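Local coordinates for carbohydrate binding module (Uncultured bacterium, PDB 2W3J), which probably binds uronic acid sugars as a calcium-containing carbohydrate binding module of family 35, at residues A[37-42]-A[110-115]; A[53-58]-A[122-127]. One frame throughout, in Å; residues are numbered along the deposited sequence.

Contact 1 (A[37-42]-A[110-115]); sequences VGASIV and LVAETA
Two antiparallel strands of the beta-sandwich meet here, at the end of the pairing between strand 40-47 and strand 104-112. The side chains divide between the two faces of the sheet. Ile41 and Leu110 point to the inner face. Both are buried, and they form an antiparallel hydrogen-bonded pair. Ile41 N donates to Leu110 O at 3.0 Å, and Leu110 N returns a bond to Ile41 O. Leu110 has CG anti to its backbone N (chi1 -176°) and leans on Ala69 and Val71 of the next strand. Ile41 packs on Phe11 and Leu118. Ser40 and Val111 point to the other face as a non-hydrogen-bonded pair. The contact between these two side chains is loose, with Ser40 CB 4.3 Å from Val111 CG2. The other methyl of Val111, CG1, is anti to the backbone N and reaches across to Gly38 CA at 3.7 Å. Gly38 has a positive phi of 86°, and a side chain there would collide with the carbonyl oxygen of Val37. The pairing carries on just before strand 40-47 begins: Ala112 N donates to Ala39 O in the carbonyl plane, at 2.8 Å. The methyl of Ala112 points across the gap and comes alongside that of Ala39, CB to CB at 4.1 Å. Val37 lies at the exposed end, where its CG2, anti to the carbonyl carbon, rests against the backbone of Thr114 and Ala115. Glu113 turns away from this pairing, and its OE2 is bound by Thr70 and Thr80. The last bond of the ladder is less regular than the others: Gly38 N approaches Ala112 O at 2.8 Å from above the carbonyl plane, 29° out of it.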
loop_
_atom_site.group_PDB
_atom_site.type_symbol
_atom_site.label_atom_id
_atom_site.label_comp_id
_atom_site.label_asym_id
_atom_site.label_seq_id
_atom_site.Cartn_x
_atom_site.Cartn_y
_atom_site.Cartn_z
ATOM N N VAL A 37 9.342 13.337 -0.806
ATOM C CA VAL A 37 8.560 13.168 -2.015
ATOM C C VAL A 37 9.060 11.962 -2.746
ATOM O O VAL A 37 10.276 11.731 -2.830
ATOM C CB VAL A 37 8.710 14.414 -2.936
ATOM C CG1 VAL A 37 8.052 14.132 -4.276
ATOM C CG2 VAL A 37 8.064 15.587 -2.259
ATOM N N GLY A 38 8.126 11.146 -3.258
ATOM C CA GLY A 38 8.522 9.965 -4.012
ATOM C C GLY A 38 8.804 8.706 -3.185
ATOM O O GLY A 38 9.115 7.664 -3.738
ATOM N N ALA A 39 8.790 8.815 -1.852
ATOM C CA ALA A 39 8.937 7.618 -1.018
ATOM C C ALA A 39 7.855 6.607 -1.476
ATOM O O ALA A 39 6.699 6.974 -1.650
ATOM C CB ALA A 39 8.744 7.953 0.446
ATOM N N SER A 40 8.267 5.349 -1.625
ATOM C CA SER A 40 7.409 4.337 -2.246
ATOM C C SER A 40 7.395 2.978 -1.583
ATOM O O SER A 40 8.301 2.611 -0.832
ATOM C CB SER A 40 7.835 4.115 -3.700
ATOM O OG SER A 40 9.137 3.559 -3.787
ATOM N N ILE A 41 6.365 2.205 -1.932
ATOM C CA ILE A 41 6.284 0.795 -1.585
ATOM C C ILE A 41 5.844 0.102 -2.874
ATOM O O ILE A 41 5.028 0.662 -3.632
ATOM C CB ILE A 41 5.217 0.561 -0.540
ATOM C CG1 ILE A 41 5.586 1.270 0.751
ATOM C CG2 ILE A 41 5.091 -0.961 -0.294
ATOM C CD1 ILE A 41 4.403 1.259 1.800
ATOM N N VAL A 42 6.402 -1.083 -3.127
ATOM C CA VAL A 42 6.089 -1.846 -4.345
ATOM C C VAL A 42 5.675 -3.257 -3.975
ATOM O O VAL A 42 6.337 -3.915 -3.160
ATOM C CB VAL A 42 7.332 -1.938 -5.260
ATOM C CG1 VAL A 42 7.026 -2.773 -6.509
ATOM C CG2 VAL A 42 7.789 -0.511 -5.666
ATOM N N LEU A 110 2.912 2.490 -4.437
ATOM C CA LEU A 110 2.314 3.630 -3.822
ATOM C C LEU A 110 3.442 4.648 -3.636
ATOM O O LEU A 110 4.513 4.292 -3.113
ATOM C CB LEU A 110 1.761 3.226 -2.456
ATOM C CG LEU A 110 0.982 4.275 -1.657
ATOM C CD1 LEU A 110 -0.351 4.668 -2.302
ATOM C CD2 LEU A 110 0.672 3.700 -0.248
ATOM N N VAL A 111 3.198 5.886 -4.066
ATOM C CA VAL A 111 4.282 6.880 -4.208
ATOM C C VAL A 111 3.889 8.197 -3.534
ATOM O O VAL A 111 2.876 8.813 -3.872
ATOM C CB VAL A 111 4.599 7.172 -5.709
ATOM C CG1 VAL A 111 5.763 8.214 -5.829
ATOM C CG2 VAL A 111 4.982 5.869 -6.444
ATOM N N ALA A 112 4.702 8.643 -2.576
ATOM C CA ALA A 112 4.371 9.843 -1.811
ATOM C C ALA A 112 4.392 11.105 -2.691
ATOM O O ALA A 112 5.341 11.319 -3.440
ATOM C CB ALA A 112 5.400 10.035 -0.672
ATOM N N GLU A 113 3.382 11.938 -2.519
ATOM C CA GLU A 113 3.307 13.182 -3.276
ATOM C C GLU A 113 3.855 14.377 -2.528
ATOM O O GLU A 113 4.010 15.463 -3.120
ATOM C CB GLU A 113 1.875 13.468 -3.655
ATOM C CG GLU A 113 1.375 12.493 -4.672
ATOM C CD GLU A 113 0.211 13.044 -5.430
ATOM O OE1 GLU A 113 0.287 14.226 -5.811
ATOM O OE2 GLU A 113 -0.771 12.293 -5.638
ATOM N N THR A 114 4.169 14.189 -1.246
ATOM C CA THR A 114 4.629 15.317 -0.422
ATOM C C THR A 114 5.818 14.947 0.413
ATOM O O THR A 114 6.182 13.771 0.526
ATOM C CB THR A 114 3.547 15.816 0.543
ATOM O OG1 THR A 114 3.429 14.942 1.688
ATOM C CG2 THR A 114 2.226 15.904 -0.155
ATOM N N ALA A 115 6.402 15.965 1.055
ATOM C CA ALA A 115 7.581 15.761 1.851
ATOM C C ALA A 115 7.324 15.034 3.166
ATOM O O ALA A 115 8.270 14.742 3.890
ATOM C CB ALA A 115 8.282 17.114 2.117
#

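Contact 2 (A[53-58]-A[122-127]); sequences YTAQIR and DSIRVT. With CA (calcium ion), chain C.
Strands 51-60 and 120-126 run antiparallel here, and the pairing carries a classic beta bulge: Asp122 and Ser123 both face Arg58. Arg58 is extended from CG to NE, with CG anti to the backbone N (chi1 -173°). Asp122 also has CG anti to its N, and the two side chains lie side by side. Arg58 NH1 makes a salt bridge to Asp122 OD2 at 2.8 Å. NH1 also donates to Gly24 O. The Asp122 oxygen is in the guanidinium plane, but NH1 meets it from above the carboxylate plane. The other oxygen, OD1, binds calcium at 2.4 Å, as does the backbone O of Asp122. Glu5, Glu6, Thr26 and Gly29 complete that site. An alanine in place of Arg58 would remove the guanidinium and would probably leave the Asp122 carboxylate less firmly oriented toward the metal. Ile57 and Ile124 point the same way on the buried face, CG1 to CG1 at 3.8 Å. Ile124 CD1 also reaches Ala55 CB. On the other face, water 2 bridges Gln56 O and Ser123 OG, which sits between its backbone N and carbonyl carbon (chi1 59°). Thr127 OG1 is placed likewise. It and Thr127 N both donate to Thr54 O, OG1 on a lone pair at 2.9 Å and N nearly along the C=O axis. The Tyr53 ring turns its edge to Thr127 O, with CD1 at 3.3 Å. The pair is central in its sheet: strand 2-5 flanks 120-126, strand 93-101 flanks 51-60, and strand 40-47 packs against Tyr53, Ile124 and Val126.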
loop_
_atom_site.group_PDB
_atom_site.type_symbol
_atom_site.label_atom_id
_atom_site.label_comp_id
_atom_site.label_asym_id
_atom_site.label_seq_id
_atom_site.Cartn_x
_atom_site.Cartn_y
_atom_site.Cartn_z
ATOM N N TYR A 53 -10.423 -4.459 -9.865
ATOM C CA TYR A 53 -10.527 -5.034 -8.523
ATOM C C TYR A 53 -10.491 -3.932 -7.485
ATOM O O TYR A 53 -9.904 -2.873 -7.733
ATOM C CB TYR A 53 -9.349 -5.979 -8.280
ATOM C CG TYR A 53 -9.324 -7.191 -9.201
ATOM C CD1 TYR A 53 -9.877 -8.408 -8.795
ATOM C CD2 TYR A 53 -8.749 -7.119 -10.474
ATOM C CE1 TYR A 53 -9.840 -9.528 -9.639
ATOM C CE2 TYR A 53 -8.710 -8.238 -11.323
ATOM C CZ TYR A 53 -9.261 -9.429 -10.889
ATOM O OH TYR A 53 -9.229 -10.533 -11.719
ATOM N N THR A 54 -11.123 -4.152 -6.333
ATOM C CA THR A 54 -11.025 -3.197 -5.220
ATOM C C THR A 54 -9.858 -3.592 -4.314
ATOM O O THR A 54 -9.795 -4.742 -3.861
ATOM C CB THR A 54 -12.288 -3.197 -4.368
ATOM O OG1 THR A 54 -13.407 -2.930 -5.219
ATOM C CG2 THR A 54 -12.195 -2.124 -3.310
ATOM N N ALA A 55 -8.942 -2.645 -4.076
ATOM C CA ALA A 55 -7.845 -2.828 -3.111
ATOM C C ALA A 55 -8.183 -1.990 -1.886
ATOM O O ALA A 55 -8.842 -0.950 -1.976
ATOM C CB ALA A 55 -6.516 -2.376 -3.691
ATOM N N GLN A 56 -7.793 -2.474 -0.719
ATOM C CA GLN A 56 -7.938 -1.669 0.469
ATOM C C GLN A 56 -6.586 -1.535 1.164
ATOM O O GLN A 56 -5.937 -2.528 1.466
ATOM C CB GLN A 56 -8.932 -2.325 1.432
ATOM C CG GLN A 56 -9.111 -1.497 2.718
ATOM C CD GLN A 56 -10.227 -2.019 3.569
ATOM O OE1 GLN A 56 -11.405 -1.657 3.381
ATOM N NE2 GLN A 56 -9.884 -2.876 4.505
ATOM N N ILE A 57 -6.182 -0.299 1.431
ATOM C CA ILE A 57 -4.897 -0.043 2.095
ATOM C C ILE A 57 -5.165 0.323 3.521
ATOM O O ILE A 57 -5.987 1.199 3.796
ATOM C CB ILE A 57 -4.151 1.121 1.388
ATOM C CG1 ILE A 57 -3.891 0.726 -0.073
ATOM C CG2 ILE A 57 -2.792 1.405 2.109
ATOM C CD1 ILE A 57 -3.381 1.910 -0.987
ATOM N N ARG A 58 -4.522 -0.386 4.458
ATOM C CA ARG A 58 -4.715 -0.074 5.876
ATOM C C ARG A 58 -3.481 0.706 6.342
ATOM O O ARG A 58 -2.351 0.337 6.039
ATOM C CB ARG A 58 -4.870 -1.357 6.696
ATOM C CG ARG A 58 -5.252 -1.136 8.147
ATOM C CD ARG A 58 -5.609 -2.493 8.818
ATOM N NE ARG A 58 -6.129 -2.308 10.176
ATOM C CZ ARG A 58 -5.425 -2.491 11.296
ATOM N NH1 ARG A 58 -4.135 -2.827 11.256
ATOM N NH2 ARG A 58 -6.021 -2.291 12.470
ATOM N N ASP A 122 0.266 -0.530 6.754
ATOM C CA ASP A 122 0.187 -1.842 7.425
ATOM C C ASP A 122 0.102 -2.967 6.383
ATOM O O ASP A 122 0.762 -4.002 6.493
ATOM C CB ASP A 122 -1.060 -1.865 8.308
ATOM C CG ASP A 122 -1.238 -3.186 9.008
ATOM O OD1 ASP A 122 -0.195 -3.784 9.396
ATOM O OD2 ASP A 122 -2.405 -3.584 9.174
ATOM N N SER A 123 -0.742 -2.763 5.388
ATOM C CA SER A 123 -0.998 -3.831 4.421
ATOM C C SER A 123 -1.796 -3.280 3.255
ATOM O O SER A 123 -2.391 -2.194 3.325
ATOM C CB SER A 123 -1.848 -4.925 5.103
ATOM O OG SER A 123 -3.104 -4.376 5.577
ATOM N N ILE A 124 -1.821 -4.049 2.179
ATOM C CA ILE A 124 -2.790 -3.822 1.121
ATOM C C ILE A 124 -3.543 -5.144 0.877
ATOM O O ILE A 124 -2.935 -6.205 0.879
ATOM C CB ILE A 124 -2.172 -3.224 -0.177
ATOM C CG1 ILE A 124 -3.287 -2.837 -1.144
ATOM C CG2 ILE A 124 -1.146 -4.136 -0.884
ATOM C CD1 ILE A 124 -2.730 -2.109 -2.352
ATOM N N ARG A 125 -4.865 -5.034 0.764
ATOM C CA ARG A 125 -5.741 -6.192 0.557
ATOM C C ARG A 125 -6.396 -6.030 -0.808
ATOM O O ARG A 125 -7.047 -5.019 -1.057
ATOM C CB ARG A 125 -6.827 -6.205 1.635
ATOM C CG ARG A 125 -7.759 -7.442 1.618
ATOM C CD ARG A 125 -8.922 -7.240 2.561
ATOM N NE ARG A 125 -8.509 -7.006 3.941
ATOM C CZ ARG A 125 -8.296 -7.976 4.823
ATOM N NH1 ARG A 125 -8.435 -9.246 4.459
ATOM N NH2 ARG A 125 -7.929 -7.682 6.063
ATOM N N VAL A 126 -6.216 -7.012 -1.690
ATOM C CA VAL A 126 -6.887 -6.951 -2.988
ATOM C C VAL A 126 -8.030 -7.984 -2.989
ATOM O O VAL A 126 -7.782 -9.186 -2.811
ATOM C CB VAL A 126 -5.885 -7.227 -4.121
ATOM C CG1 VAL A 126 -6.583 -7.200 -5.527
ATOM C CG2 VAL A 126 -4.718 -6.199 -4.038
ATOM N N THR A 127 -9.253 -7.510 -3.164
ATOM C CA THR A 127 -10.404 -8.417 -3.133
ATOM C C THR A 127 -10.758 -8.955 -4.510
ATOM O O THR A 127 -10.479 -8.334 -5.535
ATOM C CB THR A 127 -11.640 -7.777 -2.487
ATOM O OG1 THR A 127 -11.988 -6.574 -3.182
ATOM C CG2 THR A 127 -11.365 -7.476 -1.038
HETATM CA CA CA C . 1.486 -5.191 8.469
HETATM O O HOH W 1 -12.562 -6.655 -6.296
HETATM O O HOH W 2 -5.315 -3.819 3.910
#

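How the contacts relate
Contacts 1 and 2 belong to the two different sheets of the sandwich, on opposite sides of the chain's centre and about 17 Å apart between centres. Strand 40-47 is followed in the chain by 51-60, and 104-112 by 120-126, so each contact takes one strand from each successive pair. Contact 2 is the more buried, with no exposed residue among those touching. Contact 1 lies at a strand end and runs out into exposed loop. Its cross-strand bonds are all between backbone atoms, and its side chains meet the other segment through methyl and methylene groups, largely against backbone. Contact 2 adds a salt bridge, bridging waters and a calcium ligand to its backbone ladder.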